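Local coordinates for extracellular solute-binding protein family 1 (Alicyclobacillus acidocaldarius subsp. acidocaldarius, PDB 4OVJ) that probably captures a solute outside the cell and delivers it to an ABC transporter for uptake, at residues A[176-182]-A[252-258]; A[147-153]-A[166-170]. The contacts are given in a common frame with arbitrary orientation. Where two conformers were deposited one is given. Residue numbers count along the deposited sequence, not the author numbering.

Contact 1: residues A[176-182]-A[252-258]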
loop_
_atom_site.group_PDB
_atom_site.type_symbol
_atom_site.label_atom_id
_atom_site.label_comp_id
_atom_site.label_asym_id
_atom_site.label_seq_id
_atom_site.Cartn_x
_atom_site.Cartn_y
_atom_site.Cartn_z
ATOM N N LYS A 176 16.407 -25.411 -0.903
ATOM C CA LYS A 176 15.573 -24.584 -1.755
ATOM C C LYS A 176 15.973 -23.133 -1.543
ATOM O O LYS A 176 16.722 -22.814 -0.612
ATOM C CB LYS A 176 14.102 -24.773 -1.396
ATOM C CG LYS A 176 13.564 -26.161 -1.702
ATOM C CD LYS A 176 12.072 -26.211 -1.479
ATOM C CE LYS A 176 11.517 -27.622 -1.671
ATOM N NZ LYS A 176 10.112 -27.769 -1.173
ATOM N N TRP A 177 15.476 -22.247 -2.394
ATOM C CA TRP A 177 15.689 -20.817 -2.185
ATOM C C TRP A 177 14.926 -20.411 -0.947
ATOM O O TRP A 177 13.781 -20.811 -0.777
ATOM C CB TRP A 177 15.256 -20.004 -3.393
ATOM C CG TRP A 177 16.038 -20.353 -4.614
ATOM C CD1 TRP A 177 17.392 -20.391 -4.726
ATOM C CD2 TRP A 177 15.519 -20.704 -5.907
ATOM N NE1 TRP A 177 17.758 -20.755 -6.001
ATOM C CE2 TRP A 177 16.628 -20.962 -6.743
ATOM C CE3 TRP A 177 14.233 -20.834 -6.436
ATOM C CZ2 TRP A 177 16.485 -21.338 -8.082
ATOM C CZ3 TRP A 177 14.092 -21.214 -7.772
ATOM C CH2 TRP A 177 15.208 -21.461 -8.571
ATOM N N ALA A 178 15.569 -19.639 -0.073
ATOM C CA ALA A 178 14.935 -19.242 1.177
ATOM C C ALA A 178 13.969 -18.069 0.974
ATOM O O ALA A 178 12.997 -17.943 1.706
ATOM C CB ALA A 178 15.975 -18.894 2.232
ATOM N N GLU A 179 14.266 -17.217 -0.006
ATOM C CA GLU A 179 13.386 -16.110 -0.382
ATOM C C GLU A 179 13.543 -15.825 -1.858
ATOM O O GLU A 179 14.557 -16.156 -2.446
ATOM C CB GLU A 179 13.747 -14.843 0.416
ATOM C CG GLU A 179 12.777 -13.666 0.242
ATOM C CD GLU A 179 13.242 -12.390 0.935
ATOM O OE1 GLU A 179 14.014 -12.488 1.891
ATOM O OE2 GLU A 179 12.815 -11.278 0.542
ATOM N N ASN A 180 12.534 -15.195 -2.441
ATOM C CA ASN A 180 12.645 -14.623 -3.776
ATOM C C ASN A 180 13.667 -13.493 -3.764
ATOM O O ASN A 180 13.977 -12.925 -2.714
ATOM C CB ASN A 180 11.305 -14.058 -4.216
ATOM C CG ASN A 180 10.261 -15.117 -4.515
ATOM O OD1 ASN A 180 10.417 -16.321 -4.246
ATOM N ND2 ASN A 180 9.155 -14.656 -5.060
ATOM N N ASP A 181 14.176 -13.143 -4.939
ATOM C CA ASP A 181 15.036 -11.978 -5.070
ATOM C C ASP A 181 14.087 -10.794 -5.216
ATOM O O ASP A 181 13.604 -10.504 -6.309
ATOM C CB ASP A 181 15.963 -12.140 -6.275
ATOM C CG ASP A 181 16.956 -11.005 -6.416
ATOM O OD1 ASP A 181 16.727 -9.935 -5.788
ATOM O OD2 ASP A 181 17.960 -11.183 -7.165
ATOM N N ASP A 182 13.812 -10.128 -4.092
ATOM C CA ASP A 182 12.717 -9.166 -4.001
ATOM C C ASP A 182 13.194 -7.738 -4.235
ATOM O O ASP A 182 12.956 -6.826 -3.435
ATOM C CB ASP A 182 12.003 -9.333 -2.660
ATOM C CG ASP A 182 11.198 -10.602 -2.609
ATOM O OD1 ASP A 182 10.449 -10.845 -3.572
ATOM O OD2 ASP A 182 11.298 -11.369 -1.621
ATOM N N GLY A 252 6.723 -23.751 -5.103
ATOM C CA GLY A 252 7.353 -24.472 -4.005
ATOM C C GLY A 252 8.873 -24.468 -4.006
ATOM O O GLY A 252 9.499 -25.232 -3.274
ATOM N N LYS A 253 9.463 -23.599 -4.822
ATOM C CA LYS A 253 10.904 -23.545 -5.003
ATOM C C LYS A 253 11.550 -22.511 -4.084
ATOM O O LYS A 253 12.759 -22.548 -3.862
ATOM C CB LYS A 253 11.220 -23.226 -6.466
ATOM C CG LYS A 253 10.739 -24.301 -7.435
ATOM C CD LYS A 253 11.156 -24.000 -8.866
ATOM C CE LYS A 253 10.556 -25.011 -9.833
ATOM N NZ LYS A 253 10.969 -26.397 -9.484
ATOM N N SER A 254 10.738 -21.590 -3.566
ATOM C CA SER A 254 11.201 -20.552 -2.643
ATOM C C SER A 254 10.314 -20.588 -1.406
ATOM O O SER A 254 9.124 -20.915 -1.500
ATOM C CB SER A 254 11.093 -19.186 -3.285
ATOM O OG SER A 254 11.344 -18.159 -2.337
ATOM N N ASP A 255 10.875 -20.215 -0.264
ATOM C CA ASP A 255 10.163 -20.314 1.004
ATOM C C ASP A 255 9.717 -18.989 1.605
ATOM O O ASP A 255 9.146 -18.979 2.688
ATOM C CB ASP A 255 10.995 -21.148 1.998
ATOM C CG ASP A 255 11.026 -22.635 1.613
ATOM O OD1 ASP A 255 10.145 -23.062 0.833
ATOM O OD2 ASP A 255 11.911 -23.381 2.075
ATOM N N ALA A 256 9.922 -17.881 0.897
ATOM C CA ALA A 256 9.507 -16.561 1.398
ATOM C C ALA A 256 9.510 -15.528 0.304
ATOM O O ALA A 256 10.208 -15.668 -0.694
ATOM C CB ALA A 256 10.422 -16.078 2.528
ATOM N N GLU A 257 8.782 -14.450 0.553
ATOM C CA GLU A 257 8.715 -13.334 -0.359
ATOM C C GLU A 257 8.397 -12.061 0.431
ATOM O O GLU A 257 7.516 -12.067 1.296
ATOM C CB GLU A 257 7.618 -13.657 -1.374
ATOM C CG GLU A 257 7.463 -12.679 -2.483
ATOM C CD GLU A 257 6.588 -13.226 -3.605
ATOM O OE1 GLU A 257 5.965 -14.337 -3.497
ATOM O OE2 GLU A 257 6.558 -12.531 -4.614
ATOM N N LEU A 258 9.156 -11.002 0.157
ATOM C CA LEU A 258 8.922 -9.668 0.685
ATOM C C LEU A 258 8.024 -8.976 -0.321
ATOM O O LEU A 258 8.450 -8.705 -1.449
ATOM C CB LEU A 258 10.247 -8.905 0.810
ATOM C CG LEU A 258 10.135 -7.395 1.053
ATOM C CD1 LEU A 258 9.453 -7.147 2.379
ATOM C CD2 LEU A 258 11.509 -6.741 0.996
HETATM O O HOH W 1 9.241 -25.446 -0.241
HETATM O O HOH W 2 14.338 -22.673 1.691
HETATM O O HOH W 3 9.303 -11.891 -5.973
HETATM O O HOH W 4 7.729 -10.028 -4.244
#
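A loop leaving helix 160-174 runs alongside the entry to strand 256-260 in this periplasmic-binding-protein-like fold, roughly parallel to it and joined by a single parallel beta bridge between W177 and S254. W177, the residue with most surface covered, sits at the bridge: its N donates to K253 O (3.1 Å), and D255 N returns a weak bond to W177 O (3.0 Å). The W177 ring lies along K253, with CZ3 3.7 Å from K253 CB, and the side chain also touches P231 and P232. K253's amine heads away from the contact. N180 then fastens the loop twice, taking S254 OG on its OD1 (2.8 Å) and giving its backbone N to A256 O (2.9 Å); its ND2 reaches D247. Upstream, water 1 joins K176 NZ, G252 O and D255 OD1, the last also salt-bridged to R273. At the far end the D182 side chain stands in for a backbone carbonyl: L258 N points almost straight at D182 OD2, 2.8 Å away with an N-H...O angle of 177°.

Contact 2: residues A[147-153]-A[166-170]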
loop_
_atom_site.group_PDB
_atom_site.type_symbol
_atom_site.label_atom_id
_atom_site.label_comp_id
_atom_site.label_asym_id
_atom_site.label_seq_id
_atom_site.Cartn_x
_atom_site.Cartn_y
_atom_site.Cartn_z
ATOM N N ALA A 147 9.317 -24.179 7.168
ATOM C CA ALA A 147 10.668 -24.070 6.639
ATOM C C ALA A 147 11.559 -23.191 7.520
ATOM O O ALA A 147 12.693 -23.542 7.816
ATOM C CB ALA A 147 10.664 -23.531 5.220
ATOM N N PHE A 148 11.046 -22.037 7.922
ATOM C CA PHE A 148 11.830 -21.110 8.726
ATOM C C PHE A 148 12.040 -21.603 10.153
ATOM O O PHE A 148 13.041 -21.269 10.771
ATOM C CB PHE A 148 11.241 -19.691 8.659
ATOM C CG PHE A 148 11.700 -18.958 7.432
ATOM C CD1 PHE A 148 11.149 -19.266 6.190
ATOM C CD2 PHE A 148 12.753 -18.049 7.508
ATOM C CE1 PHE A 148 11.625 -18.656 5.033
ATOM C CE2 PHE A 148 13.229 -17.428 6.363
ATOM C CZ PHE A 148 12.653 -17.727 5.124
ATOM N N ALA A 149 11.116 -22.411 10.659
ATOM C CA ALA A 149 11.304 -23.043 11.965
ATOM C C ALA A 149 12.552 -23.935 11.985
ATOM O O ALA A 149 13.155 -24.127 13.048
ATOM C CB ALA A 149 10.054 -23.814 12.390
ATOM N N LYS A 150 12.975 -24.437 10.818
ATOM C CA LYS A 150 14.211 -25.230 10.736
ATOM C C LYS A 150 15.467 -24.399 11.036
ATOM O O LYS A 150 16.518 -24.958 11.371
ATOM C CB LYS A 150 14.341 -25.889 9.359
ATOM C CG LYS A 150 13.215 -26.847 9.052
ATOM C CD LYS A 150 13.276 -27.391 7.636
ATOM C CE LYS A 150 12.142 -28.371 7.403
ATOM N NZ LYS A 150 12.195 -28.932 6.037
ATOM N N ALA A 151 15.357 -23.076 10.923
ATOM C CA ALA A 151 16.431 -22.159 11.290
ATOM C C ALA A 151 16.150 -21.460 12.613
ATOM O O ALA A 151 16.865 -20.541 12.981
ATOM C CB ALA A 151 16.638 -21.124 10.194
ATOM N N GLY A 152 15.113 -21.895 13.330
ATOM C CA GLY A 152 14.733 -21.263 14.580
ATOM C C GLY A 152 14.197 -19.852 14.429
ATOM O O GLY A 152 14.310 -19.040 15.354
ATOM N N TYR A 153 13.611 -19.563 13.265
ATOM C CA TYR A 153 12.992 -18.273 12.999
ATOM C C TYR A 153 11.474 -18.383 13.086
ATOM O O TYR A 153 10.869 -19.193 12.388
ATOM C CB TYR A 153 13.388 -17.742 11.620
ATOM C CG TYR A 153 12.734 -16.405 11.361
ATOM C CD1 TYR A 153 13.174 -15.278 12.017
ATOM C CD2 TYR A 153 11.635 -16.288 10.514
ATOM C CE1 TYR A 153 12.566 -14.052 11.823
ATOM C CE2 TYR A 153 11.022 -15.073 10.310
ATOM C CZ TYR A 153 11.496 -13.953 10.976
ATOM O OH TYR A 153 10.896 -12.740 10.796
ATOM N N ILE A 166 19.699 -15.806 8.580
ATOM C CA ILE A 166 18.565 -16.724 8.672
ATOM C C ILE A 166 18.298 -17.392 7.318
ATOM O O ILE A 166 18.118 -18.603 7.252
ATOM C CB ILE A 166 17.300 -16.016 9.206
ATOM C CG1 ILE A 166 17.483 -15.668 10.691
ATOM C CG2 ILE A 166 16.082 -16.888 8.991
ATOM C CD1 ILE A 166 16.608 -14.536 11.191
ATOM N N LEU A 167 18.299 -16.601 6.248
ATOM C CA LEU A 167 18.082 -17.134 4.910
ATOM C C LEU A 167 19.131 -18.189 4.565
ATOM O O LEU A 167 18.806 -19.259 4.020
ATOM C CB LEU A 167 18.097 -16.008 3.871
ATOM C CG LEU A 167 16.978 -14.970 3.925
ATOM C CD1 LEU A 167 17.194 -13.973 2.795
ATOM C CD2 LEU A 167 15.620 -15.638 3.799
ATOM N N GLU A 168 20.389 -17.905 4.892
ATOM C CA GLU A 168 21.456 -18.883 4.659
ATOM C C GLU A 168 21.182 -20.192 5.394
ATOM O O GLU A 168 21.357 -21.268 4.824
ATOM C CB GLU A 168 22.821 -18.305 5.030
ATOM C CG GLU A 168 23.295 -17.230 4.061
ATOM C CD GLU A 168 24.579 -16.534 4.499
ATOM O OE1 GLU A 168 25.628 -17.198 4.593
ATOM O OE2 GLU A 168 24.540 -15.305 4.730
ATOM N N LYS A 169 20.730 -20.098 6.643
ATOM C CA LYS A 169 20.429 -21.287 7.445
ATOM C C LYS A 169 19.251 -22.082 6.892
ATOM O O LYS A 169 19.291 -23.314 6.842
ATOM C CB LYS A 169 20.175 -20.900 8.901
ATOM C CG LYS A 169 21.390 -20.320 9.607
ATOM C CD LYS A 169 22.425 -21.382 9.955
ATOM C CE LYS A 169 23.414 -20.863 10.989
ATOM N NZ LYS A 169 24.378 -21.906 11.432
ATOM N N VAL A 170 18.211 -21.383 6.452
ATOM C CA VAL A 170 17.050 -22.044 5.849
ATOM C C VAL A 170 17.470 -22.784 4.574
ATOM O O VAL A 170 17.133 -23.948 4.377
ATOM C CB VAL A 170 15.915 -21.043 5.559
ATOM C CG1 VAL A 170 14.771 -21.730 4.835
ATOM C CG2 VAL A 170 15.407 -20.437 6.862
#
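Helix 145-149 ends here against the flank of helix 160-174, and the contact is van der Waals packing, mostly of side chains; no hydrogen bond crosses. A147 comes first, its O 4.1 Å from V170 CG1, while its N is held by the D144 side chain. F148 follows and does much of the filling. V170 CG2 sits over one face of its ring, 3.9 Å from the centroid in a CH-pi contact, whereas I166 CG2 (3.8 Å from F148 CD2) and L167 CD2 (3.9 Å from F148 CZ) lie at the ring edge. The rings of W163 and Y143 also pack on F148. A149 begins a type I turn that closes at G152, and this turn brings A151 CB to within 3.6 Å of V170 CG2 and 3.8 Å of K169 CB. G152, with positive phi, ends the helix. Y153 then points back toward the second helix, with CD1 3.6 Å from I166 CD1, and its OH bonds to Q156 O. Two backbone bonds, Y153 N to F148 O (3.1 Å) and G152 N to A149 O (3.0 Å), define the ending: a Schellman motif with G152 as C-prime, flanked by apolar residues that dock on the neighbouring helix.

How the contacts relate
Both contacts are largely buried, though each has an exposed fringe, and their centres lie about 12 Å apart on the same side of the chain's centre. Helix 160-174 ties them together: contact 2 packs its flank, and contact 1 uses the loop that leaves its end. Their chemistry differs accordingly. Contact 1, beside a sheet edge, relies on backbone bonds, acidic side chains and waters; contact 2, where a helix end meets a second helix, is dominated by apolar side chains and has no hydrogen bond across it. They also touch directly. F148 CZ comes 3.4 Å from A178 O, D255 OD2 lies 3.4 Å from A147 CB, and A178 CB rests 3.4 Å from L167 O, so the two form one continuous packed region.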